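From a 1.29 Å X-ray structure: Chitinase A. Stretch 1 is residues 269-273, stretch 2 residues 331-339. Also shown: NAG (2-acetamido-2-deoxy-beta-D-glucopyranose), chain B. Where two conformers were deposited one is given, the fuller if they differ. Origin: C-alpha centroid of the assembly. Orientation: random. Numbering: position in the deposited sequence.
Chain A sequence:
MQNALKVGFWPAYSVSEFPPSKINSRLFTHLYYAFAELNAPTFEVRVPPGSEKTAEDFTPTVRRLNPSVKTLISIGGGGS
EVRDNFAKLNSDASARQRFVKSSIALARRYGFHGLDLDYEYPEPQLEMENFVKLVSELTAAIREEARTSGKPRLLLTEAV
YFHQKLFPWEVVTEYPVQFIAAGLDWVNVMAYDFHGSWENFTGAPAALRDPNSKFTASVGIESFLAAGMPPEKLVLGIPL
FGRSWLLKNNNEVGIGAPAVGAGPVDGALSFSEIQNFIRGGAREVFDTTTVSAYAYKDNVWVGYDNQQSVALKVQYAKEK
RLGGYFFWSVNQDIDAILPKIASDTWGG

Stretch 1 (269-273) LSFSE
Stretch 2 331-339: NQDIDAILP

The contact docks the first turn of one helix, with its capping serine, against a loop that leads into a second helix, and it combines one strong backbone hydrogen bond with an aromatic ring packed on aliphatic side chains.

Stretch 1 leaves a strand at Leu269 and Ser270 (phi/psi -64/153) and enters a helix at Phe271. Ser270, chi1 p, is the N-cap: its OG accepts from Glu273 N at 3.0 Å. Stretch 2 runs from a 3-10 segment ending at Gln332 (-86/-7) through extended Asp333 (-130/80) into a type I turn, Asp333 to Ala336, closed by Ala336 N to Asp333 O at 2.9 Å. Ala336 (52/42) is the N-cap of the helix starting at Ile337.

For register, set the CA atoms of Ser270 and Gln332 4.8 Å apart, and those of Ser272 and Asp333 5.1 Å apart. First-turn amides have no carbonyl of their own helix to donate to; Glu273 N is met by Ser270 OG, and Ser272 N finds its acceptor across the contact, donating to Gln332 O at 2.9 Å and 163°. Ser272, chi1 m, brings OG to 2.8 Å from Ile334 N. A water joins the same corner, 2.8 Å from Ser272 OG, donating to Asp333 OD1 at 2.7 Å and accepting from Asp335 N at 3.0 Å.

Asp333, chi1 t, turns its carboxylate to the start of the helix that follows it: OD1 accepts from Ile337 N at 3.0 Å, OD2 from Leu338 N at 2.7 Å. Phe271 (chi1 t, chi2 -106°) packs beside this helix start. Leu338, m and t, lays CD1 over one face of the Phe271 ring, 3.7 Å from its centroid and 13° off the normal, a CH-pi contact. Ile337, m and m, places CB 3.9 Å from Phe271 CE1.

Gln332, chi1 m and chi2 t, extends beyond the contact, where NE2 donates to NAG O7 at 2.9 Å.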

# COMPACT_ATOMS: atom_id res chain seq x y z
N LEU A 269 14.07 6.59 -0.06
CA LEU A 269 15.16 5.68 0.29
C LEU A 269 14.58 4.46 1.00
O LEU A 269 13.81 4.60 1.94
CB LEU A 269 16.15 6.40 1.20
CG LEU A 269 17.58 5.87 1.23
CD1 LEU A 269 18.17 5.87 -0.17
CD2 LEU A 269 18.43 6.69 2.18
N SER A 270 14.95 3.27 0.54
CA SER A 270 14.47 2.03 1.15
C SER A 270 14.97 1.91 2.58
O SER A 270 16.03 2.45 2.92
CB SER A 270 14.93 0.81 0.34
OG SER A 270 16.31 0.57 0.55
N PHE A 271 14.22 1.21 3.43
CA PHE A 271 14.66 0.96 4.80
C PHE A 271 16.07 0.36 4.84
O PHE A 271 16.89 0.78 5.65
CB PHE A 271 13.67 0.07 5.55
CG PHE A 271 14.05 -0.17 6.98
CD1 PHE A 271 14.56 -1.40 7.38
CD2 PHE A 271 13.91 0.83 7.93
CE1 PHE A 271 14.91 -1.63 8.70
CE2 PHE A 271 14.26 0.62 9.26
CZ PHE A 271 14.76 -0.62 9.65
N SER A 272 16.33 -0.61 3.96
CA SER A 272 17.65 -1.23 3.90
C SER A 272 18.75 -0.21 3.58
O SER A 272 19.83 -0.25 4.19
CB SER A 272 17.66 -2.38 2.89
OG SER A 272 16.80 -3.42 3.33
N GLU A 273 18.47 0.71 2.67
CA GLU A 273 19.43 1.78 2.37
C GLU A 273 19.57 2.76 3.53
O GLU A 273 20.65 3.31 3.75
CB GLU A 273 19.08 2.50 1.06
CG GLU A 273 19.31 1.66 -0.21
CD GLU A 273 20.77 1.25 -0.44
OE1 GLU A 273 21.69 1.87 0.15
OE2 GLU A 273 21.00 0.31 -1.23
N ASN A 331 10.49 -5.66 -0.75
CA ASN A 331 11.85 -5.61 -1.29
C ASN A 331 12.71 -4.52 -0.64
O ASN A 331 13.93 -4.55 -0.75
CB ASN A 331 11.82 -5.39 -2.80
CG ASN A 331 11.19 -4.07 -3.19
OD1 ASN A 331 11.81 -3.23 -3.85
ND2 ASN A 331 9.96 -3.86 -2.76
N GLN A 332 12.07 -3.57 0.04
CA GLN A 332 12.76 -2.42 0.62
C GLN A 332 13.34 -2.68 2.02
O GLN A 332 14.04 -1.83 2.56
CB GLN A 332 11.83 -1.21 0.65
CG GLN A 332 11.38 -0.72 -0.72
CD GLN A 332 10.27 0.31 -0.64
OE1 GLN A 332 9.43 0.27 0.27
NE2 GLN A 332 10.25 1.23 -1.59
N ASP A 333 13.02 -3.84 2.58
CA ASP A 333 13.55 -4.28 3.87
C ASP A 333 14.07 -5.70 3.66
O ASP A 333 13.40 -6.68 4.00
CB ASP A 333 12.46 -4.22 4.94
CG ASP A 333 12.97 -4.51 6.35
OD1 ASP A 333 14.12 -4.97 6.54
OD2 ASP A 333 12.18 -4.27 7.30
N ILE A 334 15.26 -5.80 3.09
CA ILE A 334 15.77 -7.08 2.61
C ILE A 334 15.96 -8.12 3.72
O ILE A 334 15.80 -9.32 3.48
CB ILE A 334 17.03 -6.94 1.71
CG1 ILE A 334 18.24 -6.40 2.49
CG2 ILE A 334 16.72 -6.07 0.49
CD1 ILE A 334 19.56 -6.56 1.76
N ASP A 335 16.26 -7.66 4.93
CA ASP A 335 16.43 -8.55 6.08
C ASP A 335 15.14 -8.76 6.87
O ASP A 335 15.14 -9.45 7.90
CB ASP A 335 17.56 -8.05 6.99
CG ASP A 335 18.93 -8.13 6.33
OD1 ASP A 335 19.23 -9.18 5.72
OD2 ASP A 335 19.70 -7.16 6.43
N ALA A 336 14.05 -8.18 6.37
CA ALA A 336 12.72 -8.27 7.00
C ALA A 336 12.72 -7.88 8.49
O ALA A 336 12.05 -8.51 9.32
CB ALA A 336 12.10 -9.65 6.79
N ILE A 337 13.45 -6.82 8.81
CA ILE A 337 13.55 -6.32 10.18
C ILE A 337 12.19 -5.82 10.68
O ILE A 337 11.73 -6.20 11.76
CB ILE A 337 14.61 -5.18 10.29
CG1 ILE A 337 15.99 -5.67 9.79
CG2 ILE A 337 14.67 -4.59 11.70
CD1 ILE A 337 16.56 -6.89 10.51
N LEU A 338 11.55 -4.98 9.88
CA LEU A 338 10.29 -4.38 10.29
C LEU A 338 9.10 -5.35 10.22
O LEU A 338 8.27 -5.35 11.13
CB LEU A 338 10.03 -3.06 9.56
CG LEU A 338 11.14 -2.01 9.75
CD1 LEU A 338 10.80 -0.74 9.00
CD2 LEU A 338 11.38 -1.70 11.23
N PRO A 339 9.02 -6.19 9.17
CA PRO A 339 7.98 -7.23 9.23
C PRO A 339 8.10 -8.17 10.44
O PRO A 339 7.08 -8.63 10.95
CB PRO A 339 8.16 -7.97 7.90
CG PRO A 339 8.69 -6.93 6.98
CD PRO A 339 9.65 -6.14 7.83
C1 NAG B . 5.87 3.22 -5.98
C2 NAG B . 7.38 3.09 -5.76
C3 NAG B . 8.12 3.22 -7.09
C4 NAG B . 7.53 2.31 -8.18
C5 NAG B . 5.99 2.33 -8.19
C6 NAG B . 5.43 1.19 -9.04
C7 NAG B . 8.24 3.78 -3.58
C8 NAG B . 8.71 4.93 -2.74
N2 NAG B . 7.86 4.09 -4.83
O3 NAG B . 9.48 2.90 -6.88
O4 NAG B . 8.00 2.74 -9.44
O5 NAG B . 5.45 2.22 -6.88
O6 NAG B . 5.70 -0.06 -8.44
O7 NAG B . 8.21 2.64 -3.12
O HOH W 1 16.72 -4.78 5.72